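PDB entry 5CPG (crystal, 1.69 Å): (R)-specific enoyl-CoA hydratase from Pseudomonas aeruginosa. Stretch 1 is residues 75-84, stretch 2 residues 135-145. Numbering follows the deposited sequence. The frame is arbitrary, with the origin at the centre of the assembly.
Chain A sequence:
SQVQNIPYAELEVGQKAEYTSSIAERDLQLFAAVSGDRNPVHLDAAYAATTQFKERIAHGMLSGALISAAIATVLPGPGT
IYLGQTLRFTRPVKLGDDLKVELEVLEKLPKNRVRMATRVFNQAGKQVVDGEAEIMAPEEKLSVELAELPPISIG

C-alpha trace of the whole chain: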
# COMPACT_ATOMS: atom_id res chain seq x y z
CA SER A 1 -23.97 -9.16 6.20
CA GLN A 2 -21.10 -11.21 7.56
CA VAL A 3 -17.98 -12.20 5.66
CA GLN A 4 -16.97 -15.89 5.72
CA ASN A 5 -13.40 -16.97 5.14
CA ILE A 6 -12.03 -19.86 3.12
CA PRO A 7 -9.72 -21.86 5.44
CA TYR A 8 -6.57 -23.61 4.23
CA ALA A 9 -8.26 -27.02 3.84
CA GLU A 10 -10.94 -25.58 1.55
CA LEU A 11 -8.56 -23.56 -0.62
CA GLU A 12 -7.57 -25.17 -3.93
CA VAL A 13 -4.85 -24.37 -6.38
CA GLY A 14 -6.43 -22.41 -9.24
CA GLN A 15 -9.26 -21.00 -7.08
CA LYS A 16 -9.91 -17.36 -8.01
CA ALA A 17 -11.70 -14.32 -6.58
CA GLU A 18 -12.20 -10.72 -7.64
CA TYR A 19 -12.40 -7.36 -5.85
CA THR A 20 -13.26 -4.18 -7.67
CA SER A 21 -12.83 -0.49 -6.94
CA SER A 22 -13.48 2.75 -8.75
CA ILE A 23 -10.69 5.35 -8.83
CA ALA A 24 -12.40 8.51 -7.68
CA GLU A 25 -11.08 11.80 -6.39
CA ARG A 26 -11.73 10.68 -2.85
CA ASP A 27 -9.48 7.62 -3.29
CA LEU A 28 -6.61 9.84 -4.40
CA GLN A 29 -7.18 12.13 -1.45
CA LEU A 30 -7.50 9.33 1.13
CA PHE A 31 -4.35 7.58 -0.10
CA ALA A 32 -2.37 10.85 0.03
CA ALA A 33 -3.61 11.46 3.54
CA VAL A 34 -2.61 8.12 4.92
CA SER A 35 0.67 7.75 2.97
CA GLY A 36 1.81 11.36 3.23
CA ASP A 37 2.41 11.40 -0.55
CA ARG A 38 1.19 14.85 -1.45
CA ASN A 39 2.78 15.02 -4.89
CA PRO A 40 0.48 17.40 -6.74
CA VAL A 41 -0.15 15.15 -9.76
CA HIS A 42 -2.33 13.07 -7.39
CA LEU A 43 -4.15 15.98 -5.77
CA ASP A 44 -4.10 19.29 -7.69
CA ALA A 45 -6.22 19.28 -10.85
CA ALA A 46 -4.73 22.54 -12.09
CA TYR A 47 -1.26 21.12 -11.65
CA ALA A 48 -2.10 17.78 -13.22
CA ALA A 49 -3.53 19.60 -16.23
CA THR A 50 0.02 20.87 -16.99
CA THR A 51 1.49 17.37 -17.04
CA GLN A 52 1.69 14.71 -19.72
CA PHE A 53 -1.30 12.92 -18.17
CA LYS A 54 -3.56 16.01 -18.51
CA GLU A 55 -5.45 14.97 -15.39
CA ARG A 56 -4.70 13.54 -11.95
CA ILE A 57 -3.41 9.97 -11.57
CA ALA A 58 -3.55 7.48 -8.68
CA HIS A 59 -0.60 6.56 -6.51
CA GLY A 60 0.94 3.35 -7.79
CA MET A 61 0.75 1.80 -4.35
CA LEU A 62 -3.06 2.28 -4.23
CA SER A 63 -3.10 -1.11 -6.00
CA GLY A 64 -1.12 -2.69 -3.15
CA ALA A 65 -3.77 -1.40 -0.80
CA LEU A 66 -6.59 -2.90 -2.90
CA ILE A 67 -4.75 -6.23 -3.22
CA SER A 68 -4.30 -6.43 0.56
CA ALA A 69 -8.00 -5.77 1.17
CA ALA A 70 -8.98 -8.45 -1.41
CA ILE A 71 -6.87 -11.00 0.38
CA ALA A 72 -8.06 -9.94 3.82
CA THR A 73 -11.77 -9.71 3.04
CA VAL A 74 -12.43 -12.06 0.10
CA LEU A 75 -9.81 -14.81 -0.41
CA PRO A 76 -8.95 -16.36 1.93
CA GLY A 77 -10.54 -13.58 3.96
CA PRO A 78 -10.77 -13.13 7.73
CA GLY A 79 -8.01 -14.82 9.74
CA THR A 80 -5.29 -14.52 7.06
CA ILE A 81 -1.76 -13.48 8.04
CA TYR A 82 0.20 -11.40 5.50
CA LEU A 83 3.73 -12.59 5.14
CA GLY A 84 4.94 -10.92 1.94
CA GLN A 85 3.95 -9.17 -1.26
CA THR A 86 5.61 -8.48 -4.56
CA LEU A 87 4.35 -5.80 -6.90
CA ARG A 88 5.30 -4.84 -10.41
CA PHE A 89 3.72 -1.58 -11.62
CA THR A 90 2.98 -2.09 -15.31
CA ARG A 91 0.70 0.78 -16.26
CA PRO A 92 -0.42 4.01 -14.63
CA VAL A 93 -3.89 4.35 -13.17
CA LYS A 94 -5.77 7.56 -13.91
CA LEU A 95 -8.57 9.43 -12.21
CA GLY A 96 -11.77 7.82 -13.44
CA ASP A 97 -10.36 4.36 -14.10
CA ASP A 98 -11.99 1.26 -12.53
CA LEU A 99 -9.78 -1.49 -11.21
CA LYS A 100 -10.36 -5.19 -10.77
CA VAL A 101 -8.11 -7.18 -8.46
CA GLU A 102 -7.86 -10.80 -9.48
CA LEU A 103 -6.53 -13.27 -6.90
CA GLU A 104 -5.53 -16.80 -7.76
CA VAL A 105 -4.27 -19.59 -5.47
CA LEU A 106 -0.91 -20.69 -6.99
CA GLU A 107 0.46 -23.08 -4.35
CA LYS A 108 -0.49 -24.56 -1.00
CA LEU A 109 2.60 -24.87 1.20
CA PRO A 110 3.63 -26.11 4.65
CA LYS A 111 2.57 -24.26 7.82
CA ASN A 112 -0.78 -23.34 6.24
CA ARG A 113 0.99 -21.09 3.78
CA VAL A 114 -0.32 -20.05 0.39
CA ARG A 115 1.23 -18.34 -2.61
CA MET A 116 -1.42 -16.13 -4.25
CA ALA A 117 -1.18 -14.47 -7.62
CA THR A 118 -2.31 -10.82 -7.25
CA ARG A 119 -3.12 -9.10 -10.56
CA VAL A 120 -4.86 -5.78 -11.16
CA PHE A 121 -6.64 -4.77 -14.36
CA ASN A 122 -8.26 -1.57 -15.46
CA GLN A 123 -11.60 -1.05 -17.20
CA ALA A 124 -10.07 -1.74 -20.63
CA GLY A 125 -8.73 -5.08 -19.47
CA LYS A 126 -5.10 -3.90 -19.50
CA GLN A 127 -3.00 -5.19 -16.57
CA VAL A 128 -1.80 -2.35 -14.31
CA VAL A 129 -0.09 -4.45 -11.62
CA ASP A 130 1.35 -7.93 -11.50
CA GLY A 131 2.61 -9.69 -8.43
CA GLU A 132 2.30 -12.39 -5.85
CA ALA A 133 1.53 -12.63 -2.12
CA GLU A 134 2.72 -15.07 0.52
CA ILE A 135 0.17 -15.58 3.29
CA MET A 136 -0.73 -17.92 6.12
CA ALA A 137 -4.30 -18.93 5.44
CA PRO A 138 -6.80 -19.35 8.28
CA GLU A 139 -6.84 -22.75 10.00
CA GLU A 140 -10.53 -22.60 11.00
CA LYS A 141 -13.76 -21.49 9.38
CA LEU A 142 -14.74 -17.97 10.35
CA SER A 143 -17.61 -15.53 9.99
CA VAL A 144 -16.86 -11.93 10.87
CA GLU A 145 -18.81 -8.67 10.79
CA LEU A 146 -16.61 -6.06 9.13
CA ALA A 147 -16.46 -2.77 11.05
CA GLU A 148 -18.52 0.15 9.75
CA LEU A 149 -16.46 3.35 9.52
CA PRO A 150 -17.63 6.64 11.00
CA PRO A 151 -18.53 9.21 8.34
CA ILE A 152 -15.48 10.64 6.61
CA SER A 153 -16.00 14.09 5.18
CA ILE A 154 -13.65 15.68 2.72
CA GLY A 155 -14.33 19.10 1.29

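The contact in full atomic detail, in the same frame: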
# COMPACT_ATOMS: atom_id res chain seq x y z
N LEU A 75 -10.47 -13.50 -0.28
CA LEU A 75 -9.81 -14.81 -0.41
C LEU A 75 -8.34 -14.78 0.07
O LEU A 75 -7.50 -14.13 -0.56
CB LEU A 75 -9.87 -15.27 -1.87
CG LEU A 75 -9.28 -16.65 -2.21
CD1 LEU A 75 -10.20 -17.75 -1.70
CD2 LEU A 75 -8.94 -16.87 -3.72
N PRO A 76 -8.04 -15.51 1.14
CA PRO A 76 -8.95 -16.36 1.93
C PRO A 76 -9.87 -15.62 2.88
O PRO A 76 -10.78 -16.21 3.44
CB PRO A 76 -7.99 -17.29 2.73
CG PRO A 76 -6.64 -17.07 2.11
CD PRO A 76 -6.65 -15.65 1.63
N GLY A 77 -9.63 -14.34 3.12
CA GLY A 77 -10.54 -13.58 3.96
C GLY A 77 -10.15 -13.54 5.42
O GLY A 77 -8.98 -13.72 5.77
N PRO A 78 -11.12 -13.30 6.31
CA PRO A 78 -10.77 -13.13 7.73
C PRO A 78 -9.93 -14.25 8.35
O PRO A 78 -10.20 -15.42 8.12
CB PRO A 78 -12.14 -13.04 8.40
CG PRO A 78 -12.99 -12.40 7.37
CD PRO A 78 -12.53 -12.94 6.04
N GLY A 79 -8.90 -13.88 9.11
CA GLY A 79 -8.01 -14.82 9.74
C GLY A 79 -6.68 -15.03 9.01
O GLY A 79 -5.82 -15.71 9.50
N THR A 80 -6.53 -14.44 7.83
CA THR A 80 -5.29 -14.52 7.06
C THR A 80 -4.17 -13.67 7.64
O THR A 80 -4.42 -12.55 8.10
CB THR A 80 -5.56 -14.08 5.64
OG1 THR A 80 -6.61 -14.88 5.10
CG2 THR A 80 -4.33 -14.20 4.75
N ILE A 81 -2.95 -14.20 7.63
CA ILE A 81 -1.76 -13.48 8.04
C ILE A 81 -0.93 -13.15 6.79
O ILE A 81 -0.69 -14.00 5.95
CB ILE A 81 -0.92 -14.28 9.03
CG1 ILE A 81 -1.76 -14.51 10.29
CG2 ILE A 81 0.34 -13.52 9.39
CD1 ILE A 81 -0.99 -15.25 11.37
N TYR A 82 -0.58 -11.87 6.65
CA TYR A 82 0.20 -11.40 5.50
C TYR A 82 1.64 -11.57 5.76
O TYR A 82 2.16 -11.02 6.73
CB TYR A 82 -0.21 -9.93 5.25
CG TYR A 82 -0.20 -9.38 3.82
CD1 TYR A 82 0.05 -10.16 2.72
CD2 TYR A 82 -0.57 -8.06 3.62
CE1 TYR A 82 0.02 -9.59 1.40
CE2 TYR A 82 -0.61 -7.49 2.32
CZ TYR A 82 -0.34 -8.25 1.25
OH TYR A 82 -0.41 -7.62 0.03
N LEU A 83 2.31 -12.38 4.93
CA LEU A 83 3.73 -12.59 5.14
C LEU A 83 4.57 -11.79 4.17
O LEU A 83 5.64 -11.34 4.54
CB LEU A 83 4.09 -14.06 5.01
CG LEU A 83 3.35 -14.93 6.01
CD1 LEU A 83 3.69 -16.36 5.70
CD2 LEU A 83 3.82 -14.59 7.41
N GLY A 84 4.14 -11.66 2.91
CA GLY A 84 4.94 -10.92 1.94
C GLY A 84 4.13 -10.55 0.71
O GLY A 84 3.08 -11.20 0.43
N ILE A 135 1.03 -15.72 2.12
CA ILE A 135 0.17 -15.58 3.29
C ILE A 135 0.15 -16.87 4.10
O ILE A 135 0.50 -17.94 3.61
CB ILE A 135 -1.28 -15.21 2.88
CG1 ILE A 135 -1.83 -16.33 1.99
CG2 ILE A 135 -1.27 -13.82 2.16
CD1 ILE A 135 -3.30 -16.15 1.53
N MET A 136 -0.30 -16.76 5.35
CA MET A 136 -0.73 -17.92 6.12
C MET A 136 -2.25 -17.91 6.14
O MET A 136 -2.87 -16.98 6.66
CB MET A 136 -0.15 -17.90 7.54
CG MET A 136 -0.54 -19.14 8.34
SD MET A 136 0.36 -19.16 9.90
CE MET A 136 1.98 -18.80 9.29
N ALA A 137 -2.85 -18.93 5.54
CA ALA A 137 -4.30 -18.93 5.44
C ALA A 137 -4.88 -19.35 6.77
O ALA A 137 -4.18 -19.96 7.59
CB ALA A 137 -4.76 -19.90 4.30
N PRO A 138 -6.16 -19.04 7.00
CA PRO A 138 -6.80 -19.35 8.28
C PRO A 138 -6.91 -20.85 8.47
O PRO A 138 -7.16 -21.54 7.50
CB PRO A 138 -8.20 -18.72 8.15
CG PRO A 138 -8.11 -17.77 7.02
CD PRO A 138 -7.06 -18.32 6.09
N GLU A 139 -6.68 -21.33 9.69
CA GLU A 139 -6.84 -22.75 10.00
C GLU A 139 -8.32 -23.12 10.11
O GLU A 139 -8.73 -24.17 9.63
CB GLU A 139 -6.11 -23.10 11.29
CG GLU A 139 -6.28 -24.55 11.75
CD GLU A 139 -5.54 -25.56 10.88
OE1 GLU A 139 -4.31 -25.73 11.07
OE2 GLU A 139 -6.18 -26.21 10.03
N GLU A 140 -9.13 -22.26 10.72
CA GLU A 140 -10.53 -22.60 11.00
C GLU A 140 -11.52 -21.71 10.27
O GLU A 140 -11.19 -20.57 9.87
CB GLU A 140 -10.79 -22.53 12.50
CG GLU A 140 -10.83 -21.11 13.05
CD GLU A 140 -9.44 -20.50 13.26
OE1 GLU A 140 -8.43 -21.14 12.91
OE2 GLU A 140 -9.37 -19.35 13.77
N LYS A 141 -12.72 -22.22 10.08
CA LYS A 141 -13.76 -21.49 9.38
C LYS A 141 -14.20 -20.34 10.27
O LYS A 141 -14.26 -20.47 11.49
CB LYS A 141 -14.94 -22.39 9.04
CG LYS A 141 -15.99 -21.78 8.12
CD LYS A 141 -15.46 -21.58 6.71
CE LYS A 141 -16.56 -21.19 5.74
NZ LYS A 141 -16.04 -21.19 4.33
N LEU A 142 -14.51 -19.21 9.63
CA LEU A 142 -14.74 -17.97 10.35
C LEU A 142 -15.79 -17.13 9.67
O LEU A 142 -15.87 -17.10 8.44
CB LEU A 142 -13.46 -17.17 10.46
CG LEU A 142 -12.64 -17.30 11.72
CD1 LEU A 142 -11.27 -16.73 11.45
CD2 LEU A 142 -13.35 -16.51 12.80
N SER A 143 -16.61 -16.48 10.48
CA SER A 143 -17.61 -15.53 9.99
C SER A 143 -17.45 -14.25 10.83
O SER A 143 -17.47 -14.28 12.06
CB SER A 143 -19.02 -16.12 10.09
OG SER A 143 -19.90 -15.53 9.15
N VAL A 144 -17.24 -13.13 10.16
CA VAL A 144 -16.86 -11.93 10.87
C VAL A 144 -17.66 -10.74 10.33
O VAL A 144 -17.85 -10.62 9.13
CB VAL A 144 -15.34 -11.66 10.71
CG1 VAL A 144 -14.94 -10.33 11.35
CG2 VAL A 144 -14.53 -12.81 11.30
N GLU A 145 -18.16 -9.90 11.22
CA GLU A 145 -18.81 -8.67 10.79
C GLU A 145 -17.70 -7.65 10.58
O GLU A 145 -16.95 -7.36 11.51
CB GLU A 145 -19.81 -8.17 11.85
CG GLU A 145 -20.60 -6.93 11.45
CD GLU A 145 -21.67 -7.24 10.41
OE1 GLU A 145 -22.11 -8.41 10.36
OE2 GLU A 145 -22.07 -6.33 9.65

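The two stretches are joined by a short antiparallel β-ladder whose polar core is a reciprocal pair of backbone hydrogen bonds between I81 and M136. The amide N of I81 donates to O of M136 at 2.9 Å, nearly linear at 173°, and N of M136 returns the bond to O of I81, also at 2.9 Å, with an angle of 158°. The next pair, Y82 and I135, occupies the non-hydrogen-bonded position. At the other end of the ladder, CA of T80 lies 3.5 Å from O of M136, a CA-H...O contact that gives this carbonyl a second, weaker partner.

A type II turn from G77 to T80 leads into the strand. The turn is closed by a 3.3 Å hydrogen bond from N of T80 to O of G77, and the threonine hydroxyl reinforces it, OG1 donating to the same oxygen at 2.7 Å. G77 and G79 both have positive phi, at which a CB would be jammed against the preceding carbonyl; at G79 it would also sit only 3.0 Å from CD1 of L142 and 3.1 Å from CB of P138.

Around this framework the packing is apolar. I81 and M136 share one face of the sheet, with CB of I81 4.0 Å from CB of M136. Y82 and I135 share the other, with CD1 of Y82 3.9 Å from CG2 of I135. I135 reaches further: its CD1 meets CD of P76 at 3.4 Å, and its CB lies 3.7 Å from CG2 of T80. P76, which follows a cis peptide bond, also packs its CB against CD of P138 at 3.6 Å. The P138 ring nestles against the turn, with CG 3.3 Å from O of P78. Beyond it, CB of P78 touches CG2 of V144 at 3.8 Å, extending the contact to the later strand.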